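Cif (Cell cycle inhibiting factor) (Escherichia coli, PDB 3EFY) deamidates, through the C-terminal catalytic part present here, a glutamine side chain of host NEDD8, shutting down cullin-RING ubiquitin ligases and so blocking the host cell cycle. Local coordinates at residues A[59-62]-A[67-70]; A[16-21]-A[27-32]; A[116-121]-A[130-135]. One frame throughout, in Å; residues are numbered along the deposited sequence.

Interaction 1: residues A[59-62]-A[67-70]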
ATOM      1  N   VAL A  59     -17.960   1.454  -0.506  1.00 16.30           N
ATOM      2  CA  VAL A  59     -19.217   1.733   0.118  1.00 16.57           C
ATOM      3  C   VAL A  59     -19.078   2.092   1.592  1.00 17.65           C
ATOM      4  O   VAL A  59     -18.541   1.316   2.368  1.00 18.46           O
ATOM      5  CB  VAL A  59     -20.170   0.499   0.078  1.00 17.07           C
ATOM      6  CG1 VAL A  59     -21.556   0.888   0.596  1.00 16.30           C
ATOM      7  CG2 VAL A  59     -20.219  -0.077  -1.387  1.00 17.05           C
ATOM      8  N   ASN A  60     -19.602   3.250   1.944  1.00 18.99           N
ATOM      9  CA  ASN A  60     -19.713   3.697   3.356  1.00 19.52           C
ATOM     10  C   ASN A  60     -21.199   3.591   3.667  1.00 20.26           C
ATOM     11  O   ASN A  60     -22.018   4.396   3.205  1.00 20.28           O
ATOM     12  CB  ASN A  60     -19.173   5.137   3.460  1.00 19.82           C
ATOM     13  CG  ASN A  60     -18.366   5.401   4.689  1.00 25.82           C
ATOM     14  OD1 ASN A  60     -18.574   6.488   5.296  1.00 38.51           O
ATOM     15  ND2 ASN A  60     -17.401   4.541   5.067  1.00 21.65           N
ATOM     16  N   ASP A  61     -21.569   2.494   4.332  1.00 20.04           N
ATOM     17  CA  ASP A  61     -22.943   2.148   4.600  1.00 20.79           C
ATOM     18  C   ASP A  61     -23.302   2.568   6.025  1.00 22.57           C
ATOM     19  O   ASP A  61     -23.047   1.856   6.968  1.00 22.40           O
ATOM     20  CB  ASP A  61     -23.084   0.632   4.367  1.00 19.91           C
ATOM     21  CG  ASP A  61     -24.488   0.094   4.452  1.00 22.68           C
ATOM     22  OD1 ASP A  61     -25.367   0.704   5.085  1.00 21.63           O
ATOM     23  OD2 ASP A  61     -24.683  -1.027   3.870  1.00 21.77           O
ATOM     24  N   GLY A  62     -23.959   3.736   6.109  1.00 24.80           N
ATOM     25  CA  GLY A  62     -24.254   4.372   7.389  1.00 26.09           C
ATOM     26  C   GLY A  62     -25.299   3.579   8.159  1.00 26.67           C
ATOM     27  O   GLY A  62     -25.205   3.438   9.399  1.00 28.63           O
ATOM     28  N   ALA A  67     -18.365  -0.520   6.275  1.00 19.34           N
ATOM     29  CA  ALA A  67     -17.744  -0.161   4.983  1.00 18.30           C
ATOM     30  C   ALA A  67     -17.210  -1.401   4.286  1.00 18.63           C
ATOM     31  O   ALA A  67     -16.765  -2.354   4.924  1.00 17.93           O
ATOM     32  CB  ALA A  67     -16.601   0.850   5.197  1.00 20.02           C
ATOM     33  N   TYR A  68     -17.193  -1.385   2.946  1.00 16.74           N
ATOM     34  CA  TYR A  68     -16.827  -2.579   2.193  1.00 16.40           C
ATOM     35  C   TYR A  68     -16.609  -2.213   0.719  1.00 16.94           C
ATOM     36  O   TYR A  68     -16.936  -1.104   0.326  1.00 17.54           O
ATOM     37  CB  TYR A  68     -17.900  -3.684   2.344  1.00 16.57           C
ATOM     38  CG  TYR A  68     -19.300  -3.251   2.192  1.00 15.07           C
ATOM     39  CD1 TYR A  68     -19.941  -3.268   0.948  1.00 17.23           C
ATOM     40  CD2 TYR A  68     -20.065  -2.732   3.263  1.00 17.75           C
ATOM     41  CE1 TYR A  68     -21.274  -2.869   0.815  1.00 17.52           C
ATOM     42  CE2 TYR A  68     -21.322  -2.305   3.104  1.00 17.45           C
ATOM     43  CZ  TYR A  68     -21.962  -2.344   1.883  1.00 16.17           C
ATOM     44  OH  TYR A  68     -23.276  -1.928   1.787  1.00 19.00           O
ATOM     45  N   ILE A  69     -16.084  -3.157  -0.050  1.00 16.19           N
ATOM     46  CA  ILE A  69     -15.688  -2.919  -1.471  1.00 16.59           C
ATOM     47  C   ILE A  69     -16.539  -3.810  -2.368  1.00 17.33           C
ATOM     48  O   ILE A  69     -16.695  -4.996  -2.073  1.00 17.19           O
ATOM     49  CB  ILE A  69     -14.249  -3.250  -1.688  1.00 16.50           C
ATOM     50  CG1 ILE A  69     -13.281  -2.447  -0.782  1.00 19.42           C
ATOM     51  CG2 ILE A  69     -13.887  -3.013  -3.173  1.00 17.86           C
ATOM     52  CD1 ILE A  69     -13.465  -0.946  -0.885  1.00 20.50           C
ATOM     53  N   VAL A  70     -17.037  -3.263  -3.484  1.00 16.54           N
ATOM     54  CA  VAL A  70     -17.687  -4.044  -4.543  1.00 16.95           C
ATOM     55  C   VAL A  70     -16.816  -3.891  -5.786  1.00 17.26           C
ATOM     56  O   VAL A  70     -16.512  -2.764  -6.216  1.00 18.45           O
ATOM     57  CB  VAL A  70     -19.064  -3.579  -4.793  1.00 17.11           C
ATOM     58  CG1 VAL A  70     -19.711  -4.413  -5.952  1.00 20.05           C
ATOM     59  CG2 VAL A  70     -19.923  -3.707  -3.533  1.00 18.96           C
TER
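With chi1 at 46°, Y68 holds its ring between its own backbone N and carbonyl carbon, a compact turn that lays the ring back over V59 on the partner strand; D61, its CG anti to the backbone N (chi1 -174°), extends its carboxylate to the phenol end of the same ring. V59 and D61 thus share Y68, two residues apart on one strand and on the same side of it. V59 presents CB to one ring face, a CH-pi contact 3.9 Å from the centroid of the Y68 ring and displaced toward the rim, while its CG1 branch sits beneath the hydroxyl end, 3.5 Å from Y68 CZ. At the ring's edge Y68 OH donates to D61 OD2 over 2.7 Å. The oxygen is met on its anti side, and the carboxylate is turned 57° from the ring plane. Two backbone bonds fix the register: V59 N to Y68 O is 2.9 Å and almost straight, whereas Y68 N to V59 O is 3.1 Å and more bent. V59 and Y68 therefore form the hydrogen-bonded antiparallel pair, N60 and A67 the non-hydrogen-bonded one, with A67 CA also directed at V59 O at 3.1 Å. The hairpin of strands 54-61 and 66-72 lies near the centre of the chain, and F159 and F161 of strand 159-166 touch V59. The buried carboxylate of D61 is well supplied with donors: OD2 also hydrogen-bonds Y119 OH, and OD1 receives L64 N. These partners position the carboxylate and probably stabilise its negative charge; its bond to Y68 OH, with V59 on the ring face, in turn fixes the phenol beside the active-site residues H66 and Q86.

Interaction 2: residues A[16-21]-A[27-32]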
ATOM      1  N   ALA A  16      -7.456   0.294   2.311  1.00 18.28           N
ATOM      2  CA  ALA A  16      -6.286  -0.412   1.884  1.00 18.87           C
ATOM      3  C   ALA A  16      -6.536  -1.197   0.581  1.00 19.14           C
ATOM      4  O   ALA A  16      -5.661  -1.294  -0.255  1.00 19.20           O
ATOM      5  CB  ALA A  16      -5.814  -1.333   2.982  1.00 19.78           C
ATOM      6  N   ILE A  17      -7.709  -1.767   0.464  1.00 18.37           N
ATOM      7  CA  ILE A  17      -8.122  -2.458  -0.743  1.00 17.99           C
ATOM      8  C   ILE A  17      -8.217  -1.490  -1.925  1.00 18.41           C
ATOM      9  O   ILE A  17      -7.715  -1.795  -3.034  1.00 18.74           O
ATOM     10  CB  ILE A  17      -9.423  -3.222  -0.564  1.00 17.67           C
ATOM     11  CG1 ILE A  17      -9.276  -4.339   0.468  1.00 18.78           C
ATOM     12  CG2 ILE A  17      -9.861  -3.819  -1.924  1.00 18.13           C
ATOM     13  CD1 ILE A  17     -10.582  -4.878   0.932  1.00 20.22           C
ATOM     14  N   MET A  18      -8.761  -0.285  -1.710  1.00 18.38           N
ATOM     15  CA  MET A  18      -8.762   0.724  -2.767  1.00 18.74           C
ATOM     16  C   MET A  18      -7.334   1.037  -3.230  1.00 19.38           C
ATOM     17  O   MET A  18      -7.088   1.151  -4.438  1.00 18.66           O
ATOM     18  CB  MET A  18      -9.479   1.999  -2.317  1.00 18.13           C
ATOM     19  CG  MET A  18     -10.945   1.793  -2.030  1.00 19.36           C
ATOM     20  SD  MET A  18     -11.941   1.294  -3.450  1.00 19.60           S
ATOM     21  CE  MET A  18     -12.147   2.891  -4.297  1.00 21.95           C
ATOM     22  N   LYS A  19      -6.395   1.155  -2.292  1.00 17.86           N
ATOM     23  CA  LYS A  19      -4.989   1.422  -2.658  1.00 19.22           C
ATOM     24  C   LYS A  19      -4.426   0.266  -3.518  1.00 19.77           C
ATOM     25  O   LYS A  19      -3.708   0.498  -4.514  1.00 20.08           O
ATOM     26  CB  LYS A  19      -4.119   1.623  -1.425  1.00 19.93           C
ATOM     27  CG  LYS A  19      -4.479   2.881  -0.639  1.00 22.32           C
ATOM     28  CD  LYS A  19      -3.522   3.069   0.543  1.00 27.36           C
ATOM     29  CE  LYS A  19      -3.867   4.334   1.384  1.00 31.46           C
ATOM     30  NZ  LYS A  19      -3.115   4.343   2.713  1.00 32.71           N
ATOM     31  N   LEU A  20      -4.758  -0.965  -3.147  1.00 19.92           N
ATOM     32  CA  LEU A  20      -4.311  -2.123  -3.930  1.00 20.85           C
ATOM     33  C   LEU A  20      -4.801  -2.070  -5.352  1.00 20.88           C
ATOM     34  O   LEU A  20      -4.075  -2.413  -6.293  1.00 22.07           O
ATOM     35  CB  LEU A  20      -4.763  -3.456  -3.275  1.00 21.51           C
ATOM     36  CG  LEU A  20      -3.937  -3.805  -2.028  1.00 27.84           C
ATOM     37  CD1 LEU A  20      -4.562  -5.011  -1.333  1.00 30.43           C
ATOM     38  CD2 LEU A  20      -2.460  -4.121  -2.356  1.00 32.13           C
ATOM     39  N   PHE A  21      -6.057  -1.683  -5.543  1.00 19.03           N
ATOM     40  CA  PHE A  21      -6.598  -1.611  -6.908  1.00 18.81           C
ATOM     41  C   PHE A  21      -6.067  -0.452  -7.724  1.00 20.41           C
ATOM     42  O   PHE A  21      -5.947  -0.568  -8.940  1.00 21.53           O
ATOM     43  CB  PHE A  21      -8.116  -1.544  -6.906  1.00 18.56           C
ATOM     44  CG  PHE A  21      -8.771  -2.917  -6.789  1.00 20.35           C
ATOM     45  CD1 PHE A  21      -9.113  -3.663  -7.901  1.00 22.41           C
ATOM     46  CD2 PHE A  21      -8.971  -3.512  -5.557  1.00 21.44           C
ATOM     47  CE1 PHE A  21      -9.662  -4.933  -7.780  1.00 23.78           C
ATOM     48  CE2 PHE A  21      -9.513  -4.756  -5.451  1.00 23.09           C
ATOM     49  CZ  PHE A  21      -9.861  -5.489  -6.550  1.00 23.95           C
ATOM     50  N   PHE A  27      -0.319   8.261  -8.934  1.00 26.56           N
ATOM     51  CA  PHE A  27      -1.606   8.289  -8.259  1.00 24.99           C
ATOM     52  C   PHE A  27      -1.539   7.471  -6.979  1.00 23.13           C
ATOM     53  O   PHE A  27      -1.207   6.265  -6.987  1.00 22.99           O
ATOM     54  CB  PHE A  27      -2.768   7.749  -9.100  1.00 25.17           C
ATOM     55  CG  PHE A  27      -4.062   7.814  -8.382  1.00 25.01           C
ATOM     56  CD1 PHE A  27      -4.716   9.030  -8.217  1.00 26.43           C
ATOM     57  CD2 PHE A  27      -4.615   6.698  -7.791  1.00 24.74           C
ATOM     58  CE1 PHE A  27      -5.910   9.113  -7.514  1.00 27.05           C
ATOM     59  CE2 PHE A  27      -5.804   6.780  -7.086  1.00 25.73           C
ATOM     60  CZ  PHE A  27      -6.460   8.003  -6.939  1.00 26.03           C
ATOM     61  N   SER A  28      -1.868   8.137  -5.881  1.00 21.77           N
ATOM     62  CA  SER A  28      -2.037   7.459  -4.601  1.00 21.52           C
ATOM     63  C   SER A  28      -3.417   7.810  -4.035  1.00 21.16           C
ATOM     64  O   SER A  28      -3.727   8.965  -3.752  1.00 22.71           O
ATOM     65  CB  SER A  28      -0.954   7.842  -3.579  1.00 22.69           C
ATOM     66  OG  SER A  28       0.304   7.415  -4.043  1.00 24.87           O
ATOM     67  N   TYR A  29      -4.234   6.791  -3.871  1.00 19.61           N
ATOM     68  CA  TYR A  29      -5.562   6.910  -3.300  1.00 19.28           C
ATOM     69  C   TYR A  29      -5.477   7.447  -1.863  1.00 19.44           C
ATOM     70  O   TYR A  29      -4.647   6.999  -1.094  1.00 19.97           O
ATOM     71  CB  TYR A  29      -6.228   5.517  -3.278  1.00 19.46           C
ATOM     72  CG  TYR A  29      -7.555   5.445  -2.570  1.00 18.87           C
ATOM     73  CD1 TYR A  29      -8.738   5.804  -3.221  1.00 17.33           C
ATOM     74  CD2 TYR A  29      -7.632   5.097  -1.236  1.00 19.88           C
ATOM     75  CE1 TYR A  29      -9.963   5.748  -2.559  1.00 17.40           C
ATOM     76  CE2 TYR A  29      -8.844   5.089  -0.582  1.00 18.69           C
ATOM     77  CZ  TYR A  29      -9.989   5.416  -1.240  1.00 19.70           C
ATOM     78  OH  TYR A  29     -11.204   5.382  -0.600  1.00 20.71           O
ATOM     79  N   CYS A  30      -6.353   8.395  -1.535  1.00 20.14           N
ATOM     80  CA  CYS A  30      -6.437   8.927  -0.204  1.00 21.70           C
ATOM     81  C   CYS A  30      -7.928   9.168   0.117  1.00 21.36           C
ATOM     82  O   CYS A  30      -8.526  10.140  -0.315  1.00 21.61           O
ATOM     83  CB  CYS A  30      -5.612  10.201  -0.111  1.00 21.91           C
ATOM     84  SG  CYS A  30      -5.619  10.906   1.545  1.00 27.05           S
ATOM     85  N   PHE A  31      -8.497   8.257   0.900  1.00 21.44           N
ATOM     86  CA  PHE A  31      -9.919   8.250   1.206  1.00 21.19           C
ATOM     87  C   PHE A  31     -10.516   9.621   1.503  1.00 21.43           C
ATOM     88  O   PHE A  31     -11.537   9.997   0.949  1.00 21.14           O
ATOM     89  CB  PHE A  31     -10.183   7.301   2.384  1.00 21.66           C
ATOM     90  CG  PHE A  31     -11.566   7.394   2.921  1.00 23.51           C
ATOM     91  CD1 PHE A  31     -12.662   6.925   2.187  1.00 20.74           C
ATOM     92  CD2 PHE A  31     -11.790   7.977   4.145  1.00 26.01           C
ATOM     93  CE1 PHE A  31     -13.923   7.026   2.667  1.00 21.80           C
ATOM     94  CE2 PHE A  31     -13.072   8.070   4.649  1.00 25.39           C
ATOM     95  CZ  PHE A  31     -14.150   7.605   3.909  1.00 23.42           C
ATOM     96  N   GLU A  32      -9.874  10.370   2.397  1.00 23.11           N
ATOM     97  CA  GLU A  32     -10.420  11.636   2.821  1.00 24.39           C
ATOM     98  C   GLU A  32     -10.552  12.679   1.735  1.00 24.09           C
ATOM     99  O   GLU A  32     -11.410  13.584   1.846  1.00 24.74           O
ATOM    100  CB  GLU A  32      -9.621  12.196   3.992  1.00 26.07           C
ATOM    101  CG  GLU A  32      -9.786  11.384   5.257  1.00 31.82           C
ATOM    102  CD  GLU A  32     -11.182  11.440   5.884  1.00 41.38           C
ATOM    103  OE1 GLU A  32     -12.009  12.323   5.534  1.00 44.82           O
ATOM    104  OE2 GLU A  32     -11.436  10.590   6.788  1.00 49.31           O
TER
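The Y29 ring carries M18 on one face: CB stands 3.5 Å from the ring centroid of Y29, only 9° off the normal, so this CH-pi contact is almost centred. CG of M18 lies near the hydroxyl end of the ring, and the bends at chi2 and chi3 then bring CE round to 4.0 Å from Y29 CE1. M18 SD itself lies obliquely, 5.4 Å from the Y29 centroid, a longer Met-aromatic contact secondary to the methylene packing. K19 approaches the ring neither squarely over its face nor at its edge, with CG 3.9 Å from Y29 CD2. Its chain runs extended from there, crossing the tyrosine side chain at about a right angle and passing CE within 3.7 Å of Y29 O. The edge of the F31 ring, in turn, is met in its plane by Y29 OH. Y29 CG is anti to the backbone N (chi1 173°), which directs the phenol from the loop in against helix 10-22. R58 of strand 54-61 touches both M18 and Y29, and the phenol is hydrogen-bonded to Q162 OE1. At the second subunit, K19 NZ forms a salt bridge with D23 of that subunit, and Y29 O hydrogen-bonds S28 OG there, with the reciprocal bond from S28 of this chain. Between 16-21 and 27-32 the grip is largely apolar and CH-pi, with no hydrogen bond, though Y29 N bonds D23 OD1 of its own chain. One residue, Y29, thus couples its buried ring to the fold's interior and its carbonyl to the dimer interface.

Interaction 3: residues A[116-121]-A[130-135]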
ATOM      1  N   ILE A 116     -26.769  -6.616  -4.900  1.00 24.41           N
ATOM      2  CA  ILE A 116     -26.212  -5.666  -3.901  1.00 24.55           C
ATOM      3  C   ILE A 116     -26.860  -4.280  -4.108  1.00 23.33           C
ATOM      4  O   ILE A 116     -27.150  -3.579  -3.160  1.00 22.92           O
ATOM      5  CB  ILE A 116     -24.644  -5.659  -3.850  1.00 26.15           C
ATOM      6  CG1 ILE A 116     -24.141  -4.731  -2.734  1.00 29.91           C
ATOM      7  CG2 ILE A 116     -24.056  -5.222  -5.166  1.00 26.63           C
ATOM      8  CD1 ILE A 116     -24.246  -5.280  -1.381  1.00 30.47           C
ATOM      9  N   CYS A 117     -27.126  -3.902  -5.359  1.00 23.95           N
ATOM     10  CA  CYS A 117     -27.854  -2.690  -5.660  1.00 25.31           C
ATOM     11  C   CYS A 117     -29.294  -2.661  -5.112  1.00 24.19           C
ATOM     12  O   CYS A 117     -29.787  -1.646  -4.606  1.00 24.85           O
ATOM     13  CB  CYS A 117     -27.792  -2.396  -7.164  1.00 25.96           C
ATOM     14  SG  CYS A 117     -26.106  -1.901  -7.628  1.00 31.86           S
ATOM     15  N   ASN A 118     -29.974  -3.787  -5.194  1.00 24.43           N
ATOM     16  CA  ASN A 118     -31.292  -3.901  -4.608  1.00 24.49           C
ATOM     17  C   ASN A 118     -31.189  -3.686  -3.105  1.00 23.04           C
ATOM     18  O   ASN A 118     -32.014  -2.979  -2.521  1.00 23.46           O
ATOM     19  CB  ASN A 118     -31.890  -5.269  -4.878  1.00 25.72           C
ATOM     20  CG  ASN A 118     -33.269  -5.448  -4.206  1.00 31.12           C
ATOM     21  OD1 ASN A 118     -33.410  -6.167  -3.206  1.00 35.58           O
ATOM     22  ND2 ASN A 118     -34.284  -4.759  -4.738  1.00 36.19           N
ATOM     23  N   TYR A 119     -30.155  -4.253  -2.491  1.00 21.88           N
ATOM     24  CA  TYR A 119     -29.911  -4.019  -1.053  1.00 22.47           C
ATOM     25  C   TYR A 119     -29.763  -2.518  -0.740  1.00 21.98           C
ATOM     26  O   TYR A 119     -30.385  -1.987   0.194  1.00 22.75           O
ATOM     27  CB  TYR A 119     -28.689  -4.871  -0.515  1.00 21.35           C
ATOM     28  CG  TYR A 119     -28.147  -4.321   0.753  1.00 21.27           C
ATOM     29  CD1 TYR A 119     -28.820  -4.507   1.956  1.00 21.92           C
ATOM     30  CD2 TYR A 119     -27.039  -3.459   0.745  1.00 21.77           C
ATOM     31  CE1 TYR A 119     -28.393  -3.911   3.107  1.00 21.78           C
ATOM     32  CE2 TYR A 119     -26.584  -2.876   1.902  1.00 20.21           C
ATOM     33  CZ  TYR A 119     -27.262  -3.104   3.085  1.00 23.12           C
ATOM     34  OH  TYR A 119     -26.879  -2.502   4.235  1.00 23.37           O
ATOM     35  N   PHE A 120     -28.939  -1.790  -1.514  1.00 21.73           N
ATOM     36  CA  PHE A 120     -28.769  -0.358  -1.274  1.00 21.57           C
ATOM     37  C   PHE A 120     -30.127   0.348  -1.319  1.00 22.97           C
ATOM     38  O   PHE A 120     -30.460   1.197  -0.470  1.00 23.28           O
ATOM     39  CB  PHE A 120     -27.873   0.314  -2.344  1.00 21.96           C
ATOM     40  CG  PHE A 120     -26.452  -0.191  -2.419  1.00 21.75           C
ATOM     41  CD1 PHE A 120     -25.773  -0.666  -1.341  1.00 21.05           C
ATOM     42  CD2 PHE A 120     -25.778  -0.116  -3.627  1.00 21.29           C
ATOM     43  CE1 PHE A 120     -24.503  -1.116  -1.472  1.00 20.12           C
ATOM     44  CE2 PHE A 120     -24.519  -0.521  -3.752  1.00 21.13           C
ATOM     45  CZ  PHE A 120     -23.856  -1.033  -2.696  1.00 19.92           C
ATOM     46  N   SER A 121     -30.913  -0.018  -2.325  1.00 23.21           N
ATOM     47  CA  SER A 121     -32.215   0.604  -2.512  1.00 25.85           C
ATOM     48  C   SER A 121     -33.147   0.335  -1.319  1.00 26.73           C
ATOM     49  O   SER A 121     -33.745   1.251  -0.782  1.00 28.62           O
ATOM     50  CB  SER A 121     -32.855   0.131  -3.814  1.00 27.45           C
ATOM     51  OG  SER A 121     -34.059   0.859  -3.989  1.00 30.44           O
ATOM     52  N   LEU A 130     -33.511  -8.909   6.818  1.00 34.54           N
ATOM     53  CA  LEU A 130     -32.395  -9.589   7.466  1.00 33.70           C
ATOM     54  C   LEU A 130     -31.853 -10.765   6.666  1.00 31.08           C
ATOM     55  O   LEU A 130     -30.642 -11.047   6.708  1.00 29.50           O
ATOM     56  CB  LEU A 130     -32.754 -10.046   8.885  1.00 35.02           C
ATOM     57  CG  LEU A 130     -32.811  -9.011  10.002  1.00 38.53           C
ATOM     58  CD1 LEU A 130     -33.228  -9.727  11.294  1.00 39.44           C
ATOM     59  CD2 LEU A 130     -31.468  -8.262  10.196  1.00 40.00           C
ATOM     60  N   GLU A 131     -32.716 -11.459   5.916  1.00 28.71           N
ATOM     61  CA  GLU A 131     -32.239 -12.530   5.085  1.00 29.50           C
ATOM     62  C   GLU A 131     -31.334 -11.954   3.992  1.00 27.88           C
ATOM     63  O   GLU A 131     -30.323 -12.549   3.686  1.00 27.13           O
ATOM     64  CB  GLU A 131     -33.379 -13.352   4.471  1.00 31.13           C
ATOM     65  CG  GLU A 131     -34.229 -14.108   5.511  1.00 37.52           C
ATOM     66  CD  GLU A 131     -33.558 -15.334   6.130  1.00 45.49           C
ATOM     67  OE1 GLU A 131     -32.394 -15.667   5.788  1.00 50.47           O
ATOM     68  OE2 GLU A 131     -34.215 -15.980   6.991  1.00 51.13           O
ATOM     69  N   GLN A 132     -31.737 -10.808   3.460  1.00 27.22           N
ATOM     70  CA  GLN A 132     -30.978 -10.102   2.393  1.00 26.59           C
ATOM     71  C   GLN A 132     -29.572  -9.735   2.931  1.00 25.27           C
ATOM     72  O   GLN A 132     -28.558 -10.004   2.313  1.00 26.58           O
ATOM     73  CB  GLN A 132     -31.750  -8.882   1.974  1.00 27.19           C
ATOM     74  CG  GLN A 132     -31.068  -8.013   0.977  1.00 29.73           C
ATOM     75  CD  GLN A 132     -31.937  -6.871   0.503  1.00 30.34           C
ATOM     76  OE1 GLN A 132     -32.486  -6.078   1.294  1.00 31.68           O
ATOM     77  NE2 GLN A 132     -32.063  -6.775  -0.813  1.00 32.16           N
ATOM     78  N   ILE A 133     -29.538  -9.185   4.137  1.00 24.08           N
ATOM     79  CA  ILE A 133     -28.264  -8.771   4.772  1.00 22.80           C
ATOM     80  C   ILE A 133     -27.384  -9.965   5.069  1.00 22.60           C
ATOM     81  O   ILE A 133     -26.193  -9.976   4.782  1.00 22.23           O
ATOM     82  CB  ILE A 133     -28.531  -7.929   6.055  1.00 22.69           C
ATOM     83  CG1 ILE A 133     -29.214  -6.623   5.729  1.00 25.03           C
ATOM     84  CG2 ILE A 133     -27.219  -7.663   6.865  1.00 23.02           C
ATOM     85  CD1 ILE A 133     -29.718  -5.893   6.964  1.00 27.69           C
ATOM     86  N   ALA A 134     -27.954 -11.038   5.632  1.00 22.19           N
ATOM     87  CA  ALA A 134     -27.154 -12.232   5.871  1.00 22.49           C
ATOM     88  C   ALA A 134     -26.602 -12.868   4.635  1.00 21.71           C
ATOM     89  O   ALA A 134     -25.453 -13.317   4.615  1.00 21.59           O
ATOM     90  CB  ALA A 134     -27.956 -13.281   6.647  1.00 22.67           C
ATOM     91  N   THR A 135     -27.403 -12.916   3.576  1.00 23.46           N
ATOM     92  CA  THR A 135     -26.969 -13.503   2.305  1.00 23.57           C
ATOM     93  C   THR A 135     -25.770 -12.767   1.706  1.00 21.97           C
ATOM     94  O   THR A 135     -24.845 -13.374   1.222  1.00 22.39           O
ATOM     95  CB  THR A 135     -28.091 -13.572   1.295  1.00 24.66           C
ATOM     96  OG1 THR A 135     -29.066 -14.527   1.772  1.00 26.58           O
ATOM     97  CG2 THR A 135     -27.590 -14.056  -0.049  1.00 27.06           C
TER
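Q132 reaches across from helix 130-137 as a nearly straight rod: its CG is anti to the backbone N (chi1 176°) and the chain stays extended to CD, placing the amide against Y119 and N118. There NE2 lies 3.5 Å from Y119 CA and gives a weak hydrogen bond to N118 OD1, 2.8 Å long but bent to 122° at the hydrogen; the two amide planes are well twisted from each other. The Q132 amide stands perpendicular to the Y119 ring, with OE1 near the ring's plane at its edge, 4.0 Å from CD1 of Y119. Farther along the ring, I133 packs its CG1 branch 3.9 Å from Y119 CE1, an oblique approach. Y119, its CG also anti to the backbone N, slants its ring between the helices, and its hydroxyl points to D61 of strand 54-61. The short helix segments run roughly antiparallel, their axes inclined at 137° and 10.7 Å apart. F137 of helix 130-137 meets the Y119 ring edge-to-face and L136 touches it; F120, on the next position of helix 113-124, packs against Y68 of strand 66-72 and L42 of helix 39-47.

In the fold
Along the chain the contacts follow one another without overlap: interaction 2, then interaction 1, then interaction 3. Interaction 1, in the central antiparallel sheet, lies between the others, with centres about 14 Å from interaction 2 and about 13 Å from interaction 3. Interactions 2 and 3 occupy opposite sides of the chain's centre, their centres about 26 Å apart and their nearest atoms about 12 Å. Each touches the hairpin: I69 of strand 66-72 packs on I17 and M18 of helix 10-22, whereas V59 and Y68 meet F120 of helix 113-124. The sheet thus links the dimer-facing helix 10-22, which also carries active-site C10, to the helical pair 113-124 and 130-137.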